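Local coordinates for glucose import ATP-binding protein GlcV (Sulfolobus solfataricus, PDB 1OXX), which hydrolyses ATP to drive glucose uptake as the nucleotide-binding subunit of the GlcSTUV ABC transporter of Sulfolobus solfataricus, at residues A99-M110 with V149-K157; I241-V251 with V267-P278. The protein carries 1 engineered substitution. All coordinates share one frame; numbering follows the deposited sequence.

Contact 1. Residues A99-M110 with V149-K157; sequences AFENIAFPLTNM and VALARALVK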
loop_
_atom_site.group_PDB
_atom_site.type_symbol
_atom_site.label_atom_id
_atom_site.label_comp_id
_atom_site.label_asym_id
_atom_site.label_seq_id
_atom_site.Cartn_x
_atom_site.Cartn_y
_atom_site.Cartn_z
ATOM N N ALA A 99 1.998 5.173 -29.343
ATOM C CA ALA A 99 2.803 5.306 -28.139
ATOM C C ALA A 99 3.596 6.622 -28.193
ATOM O O ALA A 99 3.661 7.350 -27.208
ATOM C CB ALA A 99 3.713 4.094 -27.979
ATOM N N PHE A 100 4.209 6.935 -29.332
ATOM C CA PHE A 100 4.950 8.181 -29.472
ATOM C C PHE A 100 4.048 9.364 -29.162
ATOM O O PHE A 100 4.416 10.248 -28.433
ATOM C CB PHE A 100 5.487 8.353 -30.908
ATOM C CG PHE A 100 6.253 9.636 -31.126
ATOM C CD1 PHE A 100 7.604 9.683 -30.931
ATOM C CD2 PHE A 100 5.601 10.804 -31.447
ATOM C CE1 PHE A 100 8.307 10.858 -31.112
ATOM C CE2 PHE A 100 6.300 11.975 -31.626
ATOM C CZ PHE A 100 7.653 11.999 -31.451
ATOM N N GLU A 101 2.874 9.395 -29.778
ATOM C CA GLU A 101 1.956 10.492 -29.611
ATOM C C GLU A 101 1.487 10.614 -28.169
ATOM O O GLU A 101 1.296 11.723 -27.639
ATOM C CB GLU A 101 0.762 10.288 -30.553
ATOM C CG GLU A 101 1.094 10.490 -32.024
ATOM C CD GLU A 101 -0.091 10.265 -32.950
ATOM O OE1 GLU A 101 -0.761 9.216 -32.863
ATOM O OE2 GLU A 101 -0.345 11.161 -33.798
ATOM N N ASN A 102 1.307 9.474 -27.502
ATOM C CA ASN A 102 0.907 9.486 -26.103
ATOM C C ASN A 102 1.998 10.100 -25.230
ATOM O O ASN A 102 1.711 10.869 -24.317
ATOM C CB ASN A 102 0.603 8.069 -25.617
ATOM C CG ASN A 102 -0.857 7.729 -25.715
ATOM O OD1 ASN A 102 -1.662 8.152 -24.869
ATOM N ND2 ASN A 102 -1.228 6.969 -26.745
ATOM N N ILE A 103 3.250 9.744 -25.493
ATOM C CA ILE A 103 4.365 10.247 -24.706
ATOM C C ILE A 103 4.645 11.722 -25.009
ATOM O O ILE A 103 5.025 12.487 -24.115
ATOM C CB ILE A 103 5.601 9.376 -24.925
ATOM C CG1 ILE A 103 5.322 7.930 -24.494
ATOM C CG2 ILE A 103 6.805 9.942 -24.168
ATOM C CD1 ILE A 103 6.418 6.925 -24.942
ATOM N N ALA A 104 4.422 12.133 -26.248
ATOM C CA ALA A 104 4.666 13.511 -26.653
ATOM C C ALA A 104 3.597 14.473 -26.167
ATOM O O ALA A 104 3.831 15.684 -26.069
ATOM C CB ALA A 104 4.739 13.592 -28.141
ATOM N N PHE A 105 2.412 13.960 -25.889
ATOM C CA PHE A 105 1.280 14.810 -25.552
ATOM C C PHE A 105 1.569 15.885 -24.496
ATOM O O PHE A 105 1.210 17.041 -24.699
ATOM C CB PHE A 105 0.084 13.949 -25.131
ATOM C CG PHE A 105 -1.203 14.719 -25.044
ATOM C CD1 PHE A 105 -1.860 15.120 -26.193
ATOM C CD2 PHE A 105 -1.732 15.057 -23.822
ATOM C CE1 PHE A 105 -3.040 15.837 -26.117
ATOM C CE2 PHE A 105 -2.913 15.773 -23.739
ATOM C CZ PHE A 105 -3.564 16.160 -24.891
ATOM N N PRO A 106 2.205 15.537 -23.382
ATOM C CA PRO A 106 2.459 16.548 -22.348
ATOM C C PRO A 106 3.382 17.665 -22.807
ATOM O O PRO A 106 3.441 18.700 -22.145
ATOM C CB PRO A 106 3.117 15.741 -21.226
ATOM C CG PRO A 106 2.653 14.321 -21.455
ATOM C CD PRO A 106 2.644 14.196 -22.963
ATOM N N LEU A 107 4.090 17.471 -23.912
ATOM C CA LEU A 107 5.047 18.467 -24.392
ATOM C C LEU A 107 4.449 19.475 -25.366
ATOM O O LEU A 107 5.141 20.390 -25.804
ATOM C CB LEU A 107 6.207 17.774 -25.089
ATOM C CG LEU A 107 7.008 16.750 -24.274
ATOM C CD1 LEU A 107 8.171 16.197 -25.074
ATOM C CD2 LEU A 107 7.502 17.393 -23.006
ATOM N N THR A 108 3.174 19.305 -25.681
ATOM C CA THR A 108 2.493 20.107 -26.698
ATOM C C THR A 108 2.694 21.607 -26.546
ATOM O O THR A 108 2.963 22.305 -27.528
ATOM C CB THR A 108 0.998 19.795 -26.670
ATOM O OG1 THR A 108 0.789 18.412 -26.968
ATOM C CG2 THR A 108 0.273 20.532 -27.789
ATOM N N ASN A 109 2.560 22.098 -25.325
ATOM C CA ASN A 109 2.676 23.531 -25.079
ATOM C C ASN A 109 3.857 23.903 -24.183
ATOM O O ASN A 109 3.782 24.839 -23.381
ATOM C CB ASN A 109 1.372 24.056 -24.494
ATOM C CG ASN A 109 0.179 23.799 -25.406
ATOM O OD1 ASN A 109 0.149 24.241 -26.565
ATOM N ND2 ASN A 109 -0.812 23.086 -24.887
ATOM N N MET A 110 4.963 23.184 -24.355
ATOM C CA MET A 110 6.171 23.421 -23.572
ATOM C C MET A 110 7.244 24.180 -24.349
ATOM O O MET A 110 8.417 24.150 -24.009
ATOM C CB MET A 110 6.712 22.090 -23.049
ATOM C CG MET A 110 5.726 21.390 -22.118
ATOM S SD MET A 110 5.252 22.422 -20.695
ATOM C CE MET A 110 6.800 22.549 -19.967
ATOM N N VAL A 149 4.786 2.793 -21.386
ATOM C CA VAL A 149 4.387 4.006 -22.088
ATOM C C VAL A 149 3.760 4.997 -21.113
ATOM O O VAL A 149 4.024 6.187 -21.179
ATOM C CB VAL A 149 3.414 3.683 -23.222
ATOM C CG1 VAL A 149 2.861 4.949 -23.839
ATOM C CG2 VAL A 149 4.128 2.843 -24.242
ATOM N N ALA A 150 2.944 4.502 -20.185
ATOM C CA ALA A 150 2.323 5.362 -19.185
ATOM C C ALA A 150 3.386 6.008 -18.288
ATOM O O ALA A 150 3.285 7.193 -17.934
ATOM C CB ALA A 150 1.321 4.573 -18.343
ATOM N N LEU A 151 4.406 5.239 -17.913
ATOM C CA LEU A 151 5.486 5.794 -17.119
ATOM C C LEU A 151 6.287 6.816 -17.936
ATOM O O LEU A 151 6.634 7.866 -17.428
ATOM C CB LEU A 151 6.386 4.680 -16.624
ATOM C CG LEU A 151 7.459 5.018 -15.611
ATOM C CD1 LEU A 151 6.883 5.710 -14.397
ATOM C CD2 LEU A 151 8.184 3.735 -15.238
ATOM N N ALA A 152 6.538 6.559 -19.212
ATOM C CA ALA A 152 7.253 7.502 -20.057
ATOM C C ALA A 152 6.482 8.807 -20.155
ATOM O O ALA A 152 7.072 9.896 -20.124
ATOM C CB ALA A 152 7.436 6.888 -21.439
ATOM N N ARG A 153 5.175 8.709 -20.345
ATOM C CA ARG A 153 4.328 9.906 -20.379
ATOM C C ARG A 153 4.485 10.731 -19.094
ATOM O O ARG A 153 4.572 11.959 -19.131
ATOM C CB ARG A 153 2.869 9.507 -20.589
ATOM C CG ARG A 153 1.946 10.669 -20.664
ATOM C CD ARG A 153 0.504 10.291 -20.893
ATOM N NE ARG A 153 0.001 9.402 -19.867
ATOM C CZ ARG A 153 -1.188 8.828 -19.903
ATOM N NH1 ARG A 153 -1.989 9.031 -20.945
ATOM N NH2 ARG A 153 -1.562 8.017 -18.928
ATOM N N ALA A 154 4.512 10.051 -17.954
ATOM C CA ALA A 154 4.681 10.718 -16.659
ATOM C C ALA A 154 6.036 11.374 -16.475
ATOM O O ALA A 154 6.143 12.335 -15.710
ATOM C CB ALA A 154 4.464 9.738 -15.557
ATOM N N LEU A 155 7.064 10.871 -17.158
ATOM C CA LEU A 155 8.452 11.310 -16.964
ATOM C C LEU A 155 8.970 12.272 -18.023
ATOM O O LEU A 155 10.062 12.825 -17.915
ATOM C CB LEU A 155 9.358 10.083 -16.952
ATOM C CG LEU A 155 9.093 9.101 -15.821
ATOM C CD1 LEU A 155 9.978 7.883 -16.007
ATOM C CD2 LEU A 155 9.340 9.740 -14.489
ATOM N N VAL A 156 8.171 12.472 -19.054
ATOM C CA VAL A 156 8.649 13.203 -20.227
ATOM C C VAL A 156 9.032 14.665 -19.984
ATOM O O VAL A 156 9.883 15.199 -20.684
ATOM C CB VAL A 156 7.653 13.056 -21.417
ATOM C CG1 VAL A 156 6.480 13.973 -21.279
ATOM C CG2 VAL A 156 8.384 13.287 -22.705
ATOM N N LYS A 157 8.407 15.301 -19.001
ATOM C CA LYS A 157 8.732 16.698 -18.640
ATOM C C LYS A 157 9.711 16.821 -17.467
ATOM O O LYS A 157 9.817 17.876 -16.845
ATOM C CB LYS A 157 7.472 17.485 -18.270
ATOM C CG LYS A 157 6.464 17.705 -19.399
ATOM C CD LYS A 157 5.369 18.683 -18.993
ATOM C CE LYS A 157 4.445 18.107 -17.932
ATOM N NZ LYS A 157 3.377 19.077 -17.528
HETATM O O HOH W 1 1.970 19.406 -20.004
#

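Contact 2. Residues I241-V251 with V267-P278; sequences IGEINELEGKV and VSSDRAIIGIRP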
loop_
_atom_site.group_PDB
_atom_site.type_symbol
_atom_site.label_atom_id
_atom_site.label_comp_id
_atom_site.label_asym_id
_atom_site.label_seq_id
_atom_site.Cartn_x
_atom_site.Cartn_y
_atom_site.Cartn_z
ATOM N N ILE A 241 -1.672 -3.775 6.738
ATOM C CA ILE A 241 -0.297 -3.950 6.301
ATOM C C ILE A 241 0.062 -5.400 5.969
ATOM O O ILE A 241 1.111 -5.644 5.394
ATOM C CB ILE A 241 0.670 -3.331 7.350
ATOM C CG1 ILE A 241 2.112 -3.236 6.823
ATOM C CG2 ILE A 241 0.625 -4.115 8.625
ATOM C CD1 ILE A 241 2.351 -2.086 5.881
ATOM N N GLY A 242 -0.809 -6.348 6.325
ATOM C CA GLY A 242 -0.567 -7.754 6.032
ATOM C C GLY A 242 -1.597 -8.672 6.655
ATOM O O GLY A 242 -2.370 -8.255 7.519
ATOM N N GLU A 243 -1.581 -9.934 6.246
ATOM C CA GLU A 243 -2.496 -10.920 6.800
ATOM C C GLU A 243 -2.287 -11.091 8.285
ATOM O O GLU A 243 -1.156 -11.111 8.782
ATOM C CB GLU A 243 -2.310 -12.284 6.124
ATOM C CG GLU A 243 -2.674 -12.284 4.658
ATOM C CD GLU A 243 -2.927 -13.677 4.117
ATOM O OE1 GLU A 243 -2.197 -14.602 4.517
ATOM O OE2 GLU A 243 -3.856 -13.833 3.294
ATOM N N ILE A 244 -3.398 -11.216 8.992
ATOM C CA ILE A 244 -3.344 -11.456 10.421
ATOM C C ILE A 244 -4.629 -12.119 10.906
ATOM O O ILE A 244 -5.714 -11.868 10.372
ATOM C CB ILE A 244 -3.091 -10.134 11.202
ATOM C CG1 ILE A 244 -2.711 -10.441 12.649
ATOM C CG2 ILE A 244 -4.303 -9.228 11.133
ATOM C CD1 ILE A 244 -2.027 -9.290 13.377
ATOM N N ASN A 245 -4.478 -13.002 11.892
ATOM C CA ASN A 245 -5.590 -13.573 12.613
ATOM C C ASN A 245 -5.990 -12.642 13.751
ATOM O O ASN A 245 -5.140 -12.211 14.535
ATOM C CB ASN A 245 -5.180 -14.918 13.205
ATOM C CG ASN A 245 -4.862 -15.936 12.147
ATOM O OD1 ASN A 245 -5.767 -16.443 11.486
ATOM N ND2 ASN A 245 -3.578 -16.260 11.984
ATOM N N GLU A 246 -7.278 -12.352 13.842
ATOM C CA GLU A 246 -7.827 -11.507 14.904
ATOM C C GLU A 246 -8.741 -12.352 15.769
ATOM O O GLU A 246 -9.713 -12.936 15.264
ATOM C CB GLU A 246 -8.631 -10.355 14.299
ATOM C CG GLU A 246 -7.900 -9.555 13.239
ATOM C CD GLU A 246 -8.760 -8.481 12.599
ATOM O OE1 GLU A 246 -9.810 -8.093 13.180
ATOM O OE2 GLU A 246 -8.367 -8.015 11.506
ATOM N N LEU A 247 -8.427 -12.424 17.061
ATOM C CA LEU A 247 -9.218 -13.231 17.995
ATOM C C LEU A 247 -9.552 -12.398 19.198
ATOM O O LEU A 247 -8.763 -11.549 19.592
ATOM C CB LEU A 247 -8.430 -14.431 18.508
ATOM C CG LEU A 247 -7.941 -15.471 17.520
ATOM C CD1 LEU A 247 -6.591 -15.027 17.050
ATOM C CD2 LEU A 247 -7.867 -16.838 18.175
ATOM N N GLU A 248 -10.695 -12.661 19.812
ATOM C CA GLU A 248 -11.095 -11.950 21.017
ATOM C C GLU A 248 -11.164 -12.929 22.179
ATOM O O GLU A 248 -11.674 -14.049 22.045
ATOM C CB GLU A 248 -12.467 -11.283 20.831
ATOM C CG GLU A 248 -12.901 -10.477 22.056
ATOM C CD GLU A 248 -14.317 -9.923 21.973
ATOM O OE1 GLU A 248 -14.724 -9.477 20.883
ATOM O OE2 GLU A 248 -15.022 -9.916 23.017
ATOM N N GLY A 249 -10.662 -12.513 23.333
ATOM C CA GLY A 249 -10.713 -13.364 24.501
ATOM C C GLY A 249 -10.843 -12.617 25.801
ATOM O O GLY A 249 -10.926 -11.389 25.839
ATOM N N LYS A 250 -10.837 -13.387 26.882
ATOM C CA LYS A 250 -10.968 -12.854 28.218
ATOM C C LYS A 250 -9.605 -12.716 28.879
ATOM O O LYS A 250 -8.801 -13.642 28.868
ATOM C CB LYS A 250 -11.848 -13.779 29.061
ATOM C CG LYS A 250 -12.095 -13.268 30.472
ATOM C CD LYS A 250 -12.885 -14.251 31.325
ATOM C CE LYS A 250 -13.272 -13.623 32.664
ATOM N NZ LYS A 250 -14.092 -14.529 33.521
ATOM N N VAL A 251 -9.360 -11.565 29.489
ATOM C CA VAL A 251 -8.113 -11.347 30.199
ATOM C C VAL A 251 -8.148 -12.071 31.546
ATOM O O VAL A 251 -9.094 -11.888 32.324
ATOM C CB VAL A 251 -7.890 -9.841 30.416
ATOM C CG1 VAL A 251 -6.792 -9.594 31.466
ATOM C CG2 VAL A 251 -7.567 -9.166 29.084
ATOM N N VAL A 267 -3.725 -7.004 29.042
ATOM C CA VAL A 267 -4.031 -5.592 28.877
ATOM C C VAL A 267 -4.917 -5.250 30.072
ATOM O O VAL A 267 -5.381 -6.144 30.781
ATOM C CB VAL A 267 -4.763 -5.266 27.556
ATOM C CG1 VAL A 267 -3.818 -5.351 26.371
ATOM C CG2 VAL A 267 -5.953 -6.174 27.372
ATOM N N SER A 268 -5.162 -3.958 30.266
ATOM C CA SER A 268 -5.898 -3.451 31.417
ATOM C C SER A 268 -7.416 -3.659 31.373
ATOM O O SER A 268 -8.092 -3.563 32.402
ATOM C CB SER A 268 -5.599 -1.959 31.548
ATOM O OG SER A 268 -4.243 -1.747 31.898
ATOM N N SER A 269 -7.944 -3.951 30.192
ATOM C CA SER A 269 -9.380 -4.128 30.000
ATOM C C SER A 269 -9.882 -5.544 30.326
ATOM O O SER A 269 -9.093 -6.462 30.539
ATOM C CB SER A 269 -9.742 -3.762 28.559
ATOM O OG SER A 269 -8.967 -4.507 27.632
ATOM N N ASP A 270 -11.202 -5.719 30.317
ATOM C CA ASP A 270 -11.830 -6.987 30.658
ATOM C C ASP A 270 -11.567 -8.044 29.596
ATOM O O ASP A 270 -11.363 -9.223 29.899
ATOM C CB ASP A 270 -13.337 -6.780 30.806
ATOM C CG ASP A 270 -13.712 -6.192 32.153
ATOM O OD1 ASP A 270 -12.869 -6.226 33.079
ATOM O OD2 ASP A 270 -14.827 -5.682 32.380
ATOM N N ARG A 271 -11.591 -7.609 28.348
ATOM C CA ARG A 271 -11.354 -8.506 27.229
ATOM C C ARG A 271 -10.276 -7.910 26.345
ATOM O O ARG A 271 -9.945 -6.729 26.456
ATOM C CB ARG A 271 -12.645 -8.715 26.451
ATOM C CG ARG A 271 -13.750 -9.312 27.318
ATOM C CD ARG A 271 -15.014 -9.628 26.552
ATOM N NE ARG A 271 -14.823 -10.666 25.549
ATOM C CZ ARG A 271 -14.764 -11.957 25.819
ATOM N NH1 ARG A 271 -14.863 -12.378 27.074
ATOM N NH2 ARG A 271 -14.610 -12.829 24.833
ATOM N N ALA A 272 -9.730 -8.732 25.462
ATOM C CA ALA A 272 -8.637 -8.302 24.598
ATOM C C ALA A 272 -8.773 -8.852 23.204
ATOM O O ALA A 272 -9.366 -9.900 22.996
ATOM C CB ALA A 272 -7.309 -8.755 25.167
ATOM N N ILE A 273 -8.182 -8.127 22.255
ATOM C CA ILE A 273 -8.066 -8.593 20.896
ATOM C C ILE A 273 -6.635 -9.073 20.715
ATOM O O ILE A 273 -5.687 -8.359 21.046
ATOM C CB ILE A 273 -8.368 -7.473 19.919
ATOM C CG1 ILE A 273 -9.811 -6.995 20.104
ATOM C CG2 ILE A 273 -8.114 -7.937 18.490
ATOM C CD1 ILE A 273 -10.142 -5.733 19.343
ATOM N N ILE A 274 -6.490 -10.296 20.238
ATOM C CA ILE A 274 -5.192 -10.867 19.949
ATOM C C ILE A 274 -4.998 -10.816 18.439
ATOM O O ILE A 274 -5.897 -11.174 17.687
ATOM C CB ILE A 274 -5.152 -12.345 20.428
ATOM C CG1 ILE A 274 -5.192 -12.440 21.951
ATOM C CG2 ILE A 274 -3.929 -13.073 19.876
ATOM C CD1 ILE A 274 -3.915 -12.032 22.596
ATOM N N GLY A 275 -3.808 -10.390 18.021
ATOM C CA GLY A 275 -3.394 -10.436 16.637
ATOM C C GLY A 275 -2.208 -11.364 16.509
ATOM O O GLY A 275 -1.201 -11.195 17.201
ATOM N N ILE A 276 -2.329 -12.372 15.647
ATOM C CA ILE A 276 -1.207 -13.283 15.389
ATOM C C ILE A 276 -1.171 -13.585 13.893
ATOM O O ILE A 276 -2.135 -14.083 13.298
ATOM C CB ILE A 276 -1.259 -14.569 16.294
ATOM C CG1 ILE A 276 0.047 -15.375 16.191
ATOM C CG2 ILE A 276 -2.472 -15.442 16.005
ATOM C CD1 ILE A 276 1.213 -14.787 16.996
ATOM N N ARG A 277 -0.067 -13.208 13.262
ATOM C CA ARG A 277 0.057 -13.416 11.827
ATOM C C ARG A 277 0.248 -14.901 11.503
ATOM O O ARG A 277 0.796 -15.663 12.309
ATOM C CB ARG A 277 1.193 -12.566 11.277
ATOM C CG ARG A 277 0.956 -11.077 11.411
ATOM C CD ARG A 277 1.873 -10.238 10.499
ATOM N NE ARG A 277 1.775 -8.827 10.834
ATOM C CZ ARG A 277 0.792 -8.020 10.450
ATOM N NH1 ARG A 277 -0.177 -8.454 9.649
ATOM N NH2 ARG A 277 0.804 -6.746 10.828
ATOM N N PRO A 278 -0.197 -15.337 10.326
ATOM C CA PRO A 278 -0.106 -16.768 9.971
ATOM C C PRO A 278 1.306 -17.335 10.026
ATOM O O PRO A 278 1.468 -18.492 10.375
ATOM C CB PRO A 278 -0.689 -16.820 8.568
ATOM C CG PRO A 278 -0.564 -15.434 8.074
ATOM C CD PRO A 278 -0.847 -14.560 9.259
HETATM O O HOH W 2 -11.288 -10.217 32.574
#

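Contact 1. Residues A99-M110 with V149-K157
Ile103 meets Arg153 where the helices 99-104 and 149-155 run side by side in the same sense, their axes 8.5 Å apart and inclined by 31°; the CA atoms of these two residues come within 4.3 Å. The small Ala152 lies under Ile103, and the carbonyl O of Ile103 rests 3.5 Å from Val156 CG1. With CG1 beside its backbone N (chi1 -60°), Ile103 lays its long branch over Ala152, CD1 reaching Ala152 CB at 3.6 Å, while CG1 also touches CG1 of Val149. Its other branch, CG2, turns to CG2 of Val156. Further on, the Pro106 ring sits across two side chains, CB against Val156 CG1 and CG 3.8 Å from Arg153 CG. Leu107 splits its methyls: CD1 packs on Val156 CG2, and CD2 lies 3.8 Å from CG of Lys157, the two side chains running antiparallel alongside each other.

Polar groups play a separate part. The stem of Arg153 lies by the carbonyl O of Asn102, but its guanidinium bonds the carbonyl oxygens of Trp91 and Ala92 and makes a cation-pi contact with Trp91; Asn102 OD1 accepts from Tyr94 N. In one of the Lys157 conformers a water donates to Pro106 O and accepts from NZ.

The contact packs helix 143-155, which starts at the ABC signature sequence, against helix 99-104 of the helical subdomain. No direct hydrogen bond crosses between the segments, so cohesion is mainly apolar, while Arg153 and Asn102 tie both helices to the loop around Trp91 and Tyr94, which follows the inferred ATP-binding Gln89.

Contact 2. Residues I241-V251 with V267-P278
Arg277 keeps its chain extended from CG to NE and thereby carries its guanidinium back along 241-244, whereas Arg271 bends at chi3 (65°) to bring NE to Glu248. In the first case NH1 bonds Glu243 O at 3.0 Å, with the oxygen close to the guanidinium plane but the nitrogen above the carbonyl plane; a second bond, to Gly242 O, is weak. Ile244 CD1 lies over one guanidinium face. In the second, Arg271 NE to Glu248 OE2 is a short salt bridge of 2.6 Å, made in the guanidinium plane to the anti lone pair, with the carboxylate turned 65° from that plane. The carbonyl O of Gly249 sits over a face of the Arg271 guanidinium.

Strands 245-251 and 271-276 pair antiparallel along their length, the salt bridge spanning them within the ladder. Asn245-Ile276, Leu247-Ile274 and Gly249-Ala272 are the hydrogen-bonded pairs, with Ile274 N to Leu247 O at 2.7 Å. Ile276 O is gripped twice, by Asn245 N and by Asn245 ND2 at 2.9 Å, from opposite faces of its carbonyl plane. Leu247 and Ile276 share a face, CD1 to CG2 at 4.3 Å. Near the start of strand 271-276, Val251 CG2 packs on Ala272 CB and lies 3.8 Å from Val267 CG2, and one water donates to both Val251 O and Asp270 O.

The pair forms the centre of an antiparallel sheet in the beta-rich C-terminal part, flanked by strands 255-258 and 348-351. Lys352 NZ makes a salt bridge with Glu248 OE1, giving that carboxylate two cationic partners. Strand 324-328 covers Asn245, whose OD1 accepts from Phe325 N. Helix 235-241 leads into the pair: Arg277 NH1 bonds Ala238 O, and NH2 bonds Tyr229 O of helix 225-230, with a cation-pi contact to the Tyr229 ring.

How the contacts relate
Contact 1 and contact 2 lie on opposite sides of the chain's centre, with centres 49 Å apart and nearest atoms about 22 Å apart, so neither touches the other. In sequence they are in series. Contact 1 joins two helices within the ABC-ATPase region, and the side chain of Arg153 is about 10 Å from that of Gln89, an inferred ATP-binding residue. Contact 2 starts where helix 235-241 ends and belongs to the C-terminal beta region, whose function is unknown; still, the side chain of Ile241 is about 11 Å from that of Lys44 of the Walker A loop. By these distances each lies near, but does not contact, an inferred ATP-binding residue, Gln89 or Lys44.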